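Local coordinates for protein indole-3-pyruvate decarboxylase (Azospirillum brasilense, PDB 2NXW) that decarboxylates phenylpyruvate and indole-3-pyruvate to the corresponding aldehydes and carbon dioxide with thiamine diphosphate and a metal ion, the indole reaction serving auxin biosynthesis, at residues Asp370-Ala382 with Glu537-Leu549. Sequence-based numbering, arbitrary orientation.
Sequences DGEPIAPMDIARA and EAMIPRGVLSDTL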
ATOM      1  N   ASP A 370     -43.472  34.731 -17.666  1.00 19.41           N
ATOM      2  CA  ASP A 370     -43.286  36.087 -18.171  1.00 19.61           C
ATOM      3  C   ASP A 370     -41.941  36.317 -18.850  1.00 19.53           C
ATOM      4  O   ASP A 370     -41.239  35.371 -19.211  1.00 18.28           O
ATOM      5  CB  ASP A 370     -43.448  37.081 -17.020  1.00 21.09           C
ATOM      6  CG  ASP A 370     -42.501  36.793 -15.879  1.00 21.36           C
ATOM      7  OD1 ASP A 370     -41.413  36.236 -16.154  1.00 19.60           O
ATOM      8  OD2 ASP A 370     -42.835  37.130 -14.718  1.00 23.20           O
ATOM      9  N   GLY A 371     -41.567  37.583 -19.008  1.00 18.87           N
ATOM     10  CA  GLY A 371     -40.320  37.911 -19.670  1.00 17.86           C
ATOM     11  C   GLY A 371     -39.049  37.898 -18.840  1.00 17.18           C
ATOM     12  O   GLY A 371     -37.991  38.280 -19.336  1.00 18.75           O
ATOM     13  N   GLU A 372     -39.133  37.458 -17.588  1.00 17.91           N
ATOM     14  CA  GLU A 372     -37.954  37.408 -16.732  1.00 17.49           C
ATOM     15  C   GLU A 372     -37.051  36.229 -17.079  1.00 18.57           C
ATOM     16  O   GLU A 372     -37.504  35.237 -17.661  1.00 17.84           O
ATOM     17  CB  GLU A 372     -38.363  37.273 -15.264  1.00 18.57           C
ATOM     18  CG  GLU A 372     -39.086  38.475 -14.678  1.00 19.22           C
ATOM     19  CD  GLU A 372     -38.255  39.746 -14.728  1.00 20.31           C
ATOM     20  OE1 GLU A 372     -37.019  39.676 -14.540  1.00 19.06           O
ATOM     21  OE2 GLU A 372     -38.852  40.820 -14.938  1.00 19.69           O
ATOM     22  N   PRO A 373     -35.756  36.323 -16.739  1.00 17.69           N
ATOM     23  CA  PRO A 373     -34.835  35.224 -17.028  1.00 17.85           C
ATOM     24  C   PRO A 373     -35.212  33.997 -16.197  1.00 16.05           C
ATOM     25  O   PRO A 373     -35.999  34.075 -15.254  1.00 17.37           O
ATOM     26  CB  PRO A 373     -33.466  35.800 -16.662  1.00 20.05           C
ATOM     27  CG  PRO A 373     -33.789  36.883 -15.665  1.00 21.88           C
ATOM     28  CD  PRO A 373     -35.027  37.505 -16.247  1.00 19.00           C
ATOM     29  N   ILE A 374     -34.644  32.860 -16.566  1.00 15.19           N
ATOM     30  CA  ILE A 374     -34.930  31.603 -15.892  1.00 14.75           C
ATOM     31  C   ILE A 374     -33.974  31.301 -14.747  1.00 14.66           C
ATOM     32  O   ILE A 374     -32.763  31.482 -14.874  1.00 16.88           O
ATOM     33  CB  ILE A 374     -34.842  30.456 -16.909  1.00 13.77           C
ATOM     34  CG1 ILE A 374     -35.874  30.670 -18.014  1.00 14.11           C
ATOM     35  CG2 ILE A 374     -35.063  29.098 -16.228  1.00 12.12           C
ATOM     36  CD1 ILE A 374     -35.528  29.901 -19.284  1.00 15.23           C
ATOM     37  N   ALA A 375     -34.535  30.832 -13.636  1.00 14.47           N
ATOM     38  CA  ALA A 375     -33.746  30.417 -12.486  1.00 14.53           C
ATOM     39  C   ALA A 375     -34.057  28.928 -12.305  1.00 14.89           C
ATOM     40  O   ALA A 375     -35.092  28.450 -12.768  1.00 14.56           O
ATOM     41  CB  ALA A 375     -34.151  31.200 -11.237  1.00 14.81           C
ATOM     42  N   PRO A 376     -33.166  28.177 -11.645  1.00 14.28           N
ATOM     43  CA  PRO A 376     -33.438  26.750 -11.452  1.00 14.06           C
ATOM     44  C   PRO A 376     -34.816  26.469 -10.832  1.00 14.16           C
ATOM     45  O   PRO A 376     -35.502  25.524 -11.229  1.00 13.99           O
ATOM     46  CB  PRO A 376     -32.294  26.306 -10.546  1.00 13.04           C
ATOM     47  CG  PRO A 376     -31.153  27.150 -11.031  1.00 14.53           C
ATOM     48  CD  PRO A 376     -31.799  28.519 -11.198  1.00 14.00           C
ATOM     49  N   MET A 377     -35.243  27.277  -9.864  1.00 14.49           N
ATOM     50  CA  MET A 377     -36.544  27.021  -9.253  1.00 14.36           C
ATOM     51  C   MET A 377     -37.708  27.185 -10.230  1.00 14.79           C
ATOM     52  O   MET A 377     -38.774  26.597 -10.030  1.00 14.97           O
ATOM     53  CB  MET A 377     -36.759  27.905  -8.021  1.00 15.49           C
ATOM     54  CG  MET A 377     -35.805  27.597  -6.869  1.00 14.55           C
ATOM     55  SD  MET A 377     -35.659  25.843  -6.441  1.00 16.97           S
ATOM     56  CE  MET A 377     -37.196  25.563  -5.583  1.00 19.85           C
ATOM     57  N   ASP A 378     -37.512  27.983 -11.275  1.00 13.89           N
ATOM     58  CA  ASP A 378     -38.558  28.161 -12.274  1.00 14.49           C
ATOM     59  C   ASP A 378     -38.707  26.865 -13.059  1.00 14.33           C
ATOM     60  O   ASP A 378     -39.812  26.504 -13.473  1.00 13.69           O
ATOM     61  CB  ASP A 378     -38.216  29.305 -13.219  1.00 15.03           C
ATOM     62  CG  ASP A 378     -38.181  30.639 -12.507  1.00 16.57           C
ATOM     63  OD1 ASP A 378     -39.140  30.926 -11.763  1.00 18.47           O
ATOM     64  OD2 ASP A 378     -37.202  31.390 -12.700  1.00 17.62           O
ATOM     65  N   ILE A 379     -37.597  26.166 -13.272  1.00 13.07           N
ATOM     66  CA  ILE A 379     -37.654  24.902 -13.995  1.00 13.57           C
ATOM     67  C   ILE A 379     -38.410  23.889 -13.133  1.00 13.89           C
ATOM     68  O   ILE A 379     -39.246  23.142 -13.637  1.00 13.28           O
ATOM     69  CB  ILE A 379     -36.235  24.410 -14.346  1.00 12.27           C
ATOM     70  CG1 ILE A 379     -35.577  25.415 -15.297  1.00 12.57           C
ATOM     71  CG2 ILE A 379     -36.308  23.021 -15.009  1.00 13.61           C
ATOM     72  CD1 ILE A 379     -34.102  25.123 -15.570  1.00 13.38           C
ATOM     73  N   ALA A 380     -38.160  23.882 -11.824  1.00 13.08           N
ATOM     74  CA  ALA A 380     -38.886  22.976 -10.945  1.00 14.39           C
ATOM     75  C   ALA A 380     -40.382  23.325 -10.972  1.00 14.67           C
ATOM     76  O   ALA A 380     -41.230  22.436 -11.045  1.00 14.63           O
ATOM     77  CB  ALA A 380     -38.343  23.065  -9.515  1.00 14.53           C
ATOM     78  N   ARG A 381     -40.715  24.613 -10.924  1.00 15.48           N
ATOM     79  CA  ARG A 381     -42.123  25.000 -10.952  1.00 16.01           C
ATOM     80  C   ARG A 381     -42.782  24.600 -12.265  1.00 15.81           C
ATOM     81  O   ARG A 381     -43.940  24.180 -12.268  1.00 16.45           O
ATOM     82  CB  ARG A 381     -42.295  26.511 -10.742  1.00 16.53           C
ATOM     83  CG  ARG A 381     -42.005  26.982  -9.325  1.00 18.98           C
ATOM     84  CD  ARG A 381     -42.112  28.508  -9.224  1.00 22.07           C
ATOM     85  NE  ARG A 381     -41.218  29.042  -8.198  1.00 30.68           N
ATOM     86  CZ  ARG A 381     -41.406  28.908  -6.889  1.00 31.25           C
ATOM     87  NH1 ARG A 381     -42.469  28.265  -6.425  1.00 32.89           N
ATOM     88  NH2 ARG A 381     -40.514  29.399  -6.041  1.00 34.62           N
ATOM     89  N   ALA A 382     -42.055  24.716 -13.376  1.00 14.69           N
ATOM     90  CA  ALA A 382     -42.642  24.369 -14.675  1.00 15.01           C
ATOM     91  C   ALA A 382     -43.019  22.896 -14.715  1.00 15.16           C
ATOM     92  O   ALA A 382     -44.114  22.528 -15.147  1.00 15.70           O
ATOM     93  CB  ALA A 382     -41.671  24.693 -15.800  1.00 15.34           C
ATOM     94  N   GLU A 537     -32.899  23.777 -23.939  1.00 10.80           N
ATOM     95  CA  GLU A 537     -31.686  24.418 -23.441  1.00 10.92           C
ATOM     96  C   GLU A 537     -32.114  25.683 -22.709  1.00 10.20           C
ATOM     97  O   GLU A 537     -32.421  26.702 -23.343  1.00 12.42           O
ATOM     98  CB  GLU A 537     -30.760  24.748 -24.613  1.00 11.70           C
ATOM     99  CG  GLU A 537     -29.472  25.418 -24.171  1.00 12.86           C
ATOM    100  CD  GLU A 537     -28.635  25.911 -25.325  1.00 13.04           C
ATOM    101  OE1 GLU A 537     -29.174  26.110 -26.440  1.00 11.72           O
ATOM    102  OE2 GLU A 537     -27.423  26.120 -25.106  1.00 14.57           O
ATOM    103  N   ALA A 538     -32.126  25.610 -21.382  1.00 10.85           N
ATOM    104  CA  ALA A 538     -32.559  26.730 -20.551  1.00 10.75           C
ATOM    105  C   ALA A 538     -31.381  27.585 -20.147  1.00 12.15           C
ATOM    106  O   ALA A 538     -30.513  27.128 -19.404  1.00 12.95           O
ATOM    107  CB  ALA A 538     -33.271  26.213 -19.308  1.00 12.26           C
ATOM    108  N   MET A 539     -31.344  28.821 -20.641  1.00 11.26           N
ATOM    109  CA  MET A 539     -30.259  29.734 -20.294  1.00 11.84           C
ATOM    110  C   MET A 539     -30.511  30.266 -18.880  1.00 12.13           C
ATOM    111  O   MET A 539     -31.599  30.737 -18.561  1.00 13.44           O
ATOM    112  CB  MET A 539     -30.198  30.885 -21.299  1.00 11.07           C
ATOM    113  CG  MET A 539     -30.155  30.427 -22.763  1.00 12.54           C
ATOM    114  SD  MET A 539     -28.871  29.159 -23.090  1.00 12.85           S
ATOM    115  CE  MET A 539     -27.385  30.158 -22.904  1.00 15.44           C
ATOM    116  N   ILE A 540     -29.497  30.169 -18.030  1.00 11.19           N
ATOM    117  CA  ILE A 540     -29.605  30.602 -16.640  1.00 12.41           C
ATOM    118  C   ILE A 540     -28.399  31.472 -16.307  1.00 12.11           C
ATOM    119  O   ILE A 540     -27.281  31.136 -16.674  1.00 12.72           O
ATOM    120  CB  ILE A 540     -29.584  29.376 -15.699  1.00 12.32           C
ATOM    121  CG1 ILE A 540     -30.742  28.442 -16.043  1.00 14.45           C
ATOM    122  CG2 ILE A 540     -29.652  29.814 -14.228  1.00 12.63           C
ATOM    123  CD1 ILE A 540     -30.695  27.105 -15.285  1.00 14.43           C
ATOM    124  N   PRO A 541     -28.613  32.605 -15.618  1.00 12.76           N
ATOM    125  CA  PRO A 541     -27.448  33.436 -15.292  1.00 13.36           C
ATOM    126  C   PRO A 541     -26.546  32.780 -14.239  1.00 12.81           C
ATOM    127  O   PRO A 541     -26.993  31.957 -13.435  1.00 14.26           O
ATOM    128  CB  PRO A 541     -28.069  34.723 -14.733  1.00 14.76           C
ATOM    129  CG  PRO A 541     -29.468  34.735 -15.271  1.00 15.33           C
ATOM    130  CD  PRO A 541     -29.874  33.275 -15.246  1.00 14.01           C
ATOM    131  N   ARG A 542     -25.267  33.146 -14.255  1.00 13.49           N
ATOM    132  CA  ARG A 542     -24.347  32.656 -13.243  1.00 12.88           C
ATOM    133  C   ARG A 542     -24.770  33.288 -11.915  1.00 14.23           C
ATOM    134  O   ARG A 542     -25.329  34.401 -11.892  1.00 14.15           O
ATOM    135  CB  ARG A 542     -22.918  33.073 -13.575  1.00 13.19           C
ATOM    136  CG  ARG A 542     -22.378  32.400 -14.811  1.00 12.55           C
ATOM    137  CD  ARG A 542     -21.042  32.979 -15.187  1.00 13.49           C
ATOM    138  NE  ARG A 542     -20.539  32.409 -16.429  1.00 14.14           N
ATOM    139  CZ  ARG A 542     -19.638  32.998 -17.204  1.00 15.39           C
ATOM    140  NH1 ARG A 542     -19.132  34.177 -16.858  1.00 16.04           N
ATOM    141  NH2 ARG A 542     -19.270  32.434 -18.341  1.00 14.17           N
ATOM    142  N   GLY A 543     -24.525  32.583 -10.818  1.00 13.56           N
ATOM    143  CA  GLY A 543     -24.881  33.113  -9.510  1.00 16.08           C
ATOM    144  C   GLY A 543     -26.310  32.818  -9.079  1.00 16.99           C
ATOM    145  O   GLY A 543     -26.702  33.144  -7.957  1.00 20.49           O
ATOM    146  N   VAL A 544     -27.096  32.200  -9.959  1.00 15.00           N
ATOM    147  CA  VAL A 544     -28.490  31.882  -9.652  1.00 13.84           C
ATOM    148  C   VAL A 544     -28.563  30.389  -9.386  1.00 14.09           C
ATOM    149  O   VAL A 544     -28.298  29.579 -10.273  1.00 14.59           O
ATOM    150  CB  VAL A 544     -29.393  32.285 -10.830  1.00 14.43           C
ATOM    151  CG1 VAL A 544     -30.860  32.046 -10.484  1.00 16.61           C
ATOM    152  CG2 VAL A 544     -29.165  33.775 -11.150  1.00 16.04           C
ATOM    153  N   LEU A 545     -28.919  30.043  -8.155  1.00 13.28           N
ATOM    154  CA  LEU A 545     -28.948  28.654  -7.703  1.00 12.97           C
ATOM    155  C   LEU A 545     -30.308  28.161  -7.249  1.00 13.23           C
ATOM    156  O   LEU A 545     -31.186  28.944  -6.900  1.00 13.98           O
ATOM    157  CB  LEU A 545     -27.991  28.502  -6.513  1.00 14.15           C
ATOM    158  CG  LEU A 545     -26.641  29.201  -6.631  1.00 13.12           C
ATOM    159  CD1 LEU A 545     -25.865  29.053  -5.331  1.00 16.18           C
ATOM    160  CD2 LEU A 545     -25.863  28.606  -7.795  1.00 14.68           C
ATOM    161  N   SER A 546     -30.462  26.843  -7.234  1.00 13.38           N
ATOM    162  CA  SER A 546     -31.689  26.238  -6.730  1.00 12.52           C
ATOM    163  C   SER A 546     -31.724  26.520  -5.224  1.00 13.59           C
ATOM    164  O   SER A 546     -30.687  26.805  -4.622  1.00 13.70           O
ATOM    165  CB  SER A 546     -31.667  24.720  -6.937  1.00 12.14           C
ATOM    166  OG  SER A 546     -30.660  24.105  -6.148  1.00 13.74           O
ATOM    167  N   ASP A 547     -32.895  26.433  -4.606  1.00 13.21           N
ATOM    168  CA  ASP A 547     -32.966  26.681  -3.164  1.00 15.25           C
ATOM    169  C   ASP A 547     -32.152  25.642  -2.379  1.00 15.46           C
ATOM    170  O   ASP A 547     -31.515  25.959  -1.361  1.00 15.67           O
ATOM    171  CB  ASP A 547     -34.416  26.653  -2.678  1.00 16.17           C
ATOM    172  CG  ASP A 547     -35.242  27.822  -3.198  1.00 16.21           C
ATOM    173  OD1 ASP A 547     -34.684  28.774  -3.784  1.00 19.02           O
ATOM    174  OD2 ASP A 547     -36.473  27.789  -3.001  1.00 21.97           O
ATOM    175  N   THR A 548     -32.165  24.395  -2.837  1.00 13.97           N
ATOM    176  CA  THR A 548     -31.429  23.359  -2.130  1.00 14.22           C
ATOM    177  C   THR A 548     -29.917  23.578  -2.226  1.00 13.62           C
ATOM    178  O   THR A 548     -29.198  23.378  -1.241  1.00 14.52           O
ATOM    179  CB  THR A 548     -31.826  21.961  -2.663  1.00 13.91           C
ATOM    180  OG1 THR A 548     -33.249  21.818  -2.551  1.00 17.07           O
ATOM    181  CG2 THR A 548     -31.144  20.858  -1.873  1.00 16.87           C
ATOM    182  N   LEU A 549     -29.420  23.999  -3.389  1.00 13.29           N
ATOM    183  CA  LEU A 549     -27.987  24.239  -3.494  1.00 13.64           C
ATOM    184  C   LEU A 549     -27.639  25.464  -2.652  1.00 14.83           C
ATOM    185  O   LEU A 549     -26.599  25.487  -2.007  1.00 14.68           O
ATOM    186  CB  LEU A 549     -27.556  24.448  -4.954  1.00 14.14           C
ATOM    187  CG  LEU A 549     -26.059  24.758  -5.143  1.00 14.35           C
ATOM    188  CD1 LEU A 549     -25.198  23.664  -4.504  1.00 14.62           C
ATOM    189  CD2 LEU A 549     -25.753  24.880  -6.628  1.00 14.91           C
TER
HETATM  190  O   HOH W   1     -32.647  33.186 -18.601  1.00 20.05           O
HETATM  191  O   HOH W   2     -33.484  29.231  -8.413  1.00 15.42           O
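Ile374 and Ile540 come within 5.5 Å of each other, CA to CA, where the loop entering helix 376-388 passes the chain just beyond the C-terminal end of inner strand 534-539 of the parallel sheet; Pro376 and Ser546 approach to 5.1 Å, CA to CA. Water joins the two backbones: one molecule accepts from Ile374 N and donates to Met539 O (2.7 Å from the water oxygen), and a second accepts from Met377 N and donates to Leu545 O (2.8 Å). Between these bridges the side-chain contacts are apolar, with the Ile374 carbonyl O packed against Pro541 CD. CG1 of Val544, anti to its own N (chi1 -176°), lies 3.5 Å from Ala375 CB, a tight carbon pair, and also touches Pro376 CD. Deeper, Ile379 CD1 lies 4.0 Å from both Ile540 CD1 and Ala538 CB; the Ile540 side chain is about 4 Å from that of the magnesium ligand Asn476. Met377, bent at chi2 and chi3, crosses Asp547 at about a right angle, its CE against Asp547 OD2. Its SD accepts a weak but nearly straight bond from Asp547 N (3.4 Å, 175°). Replacing Met377 by alanine removes SD and CE, which would probably leave Asp547 N without this acceptor and open a gap beside the Asp547 carboxylate. Ser546 OG caps helix 547-558 by accepting from Leu549 N, and is hydrogen-bonded to Asp402 OD1. Water and sulfur thus take up backbone amides at both helix starts, while aliphatic packing fills the space between.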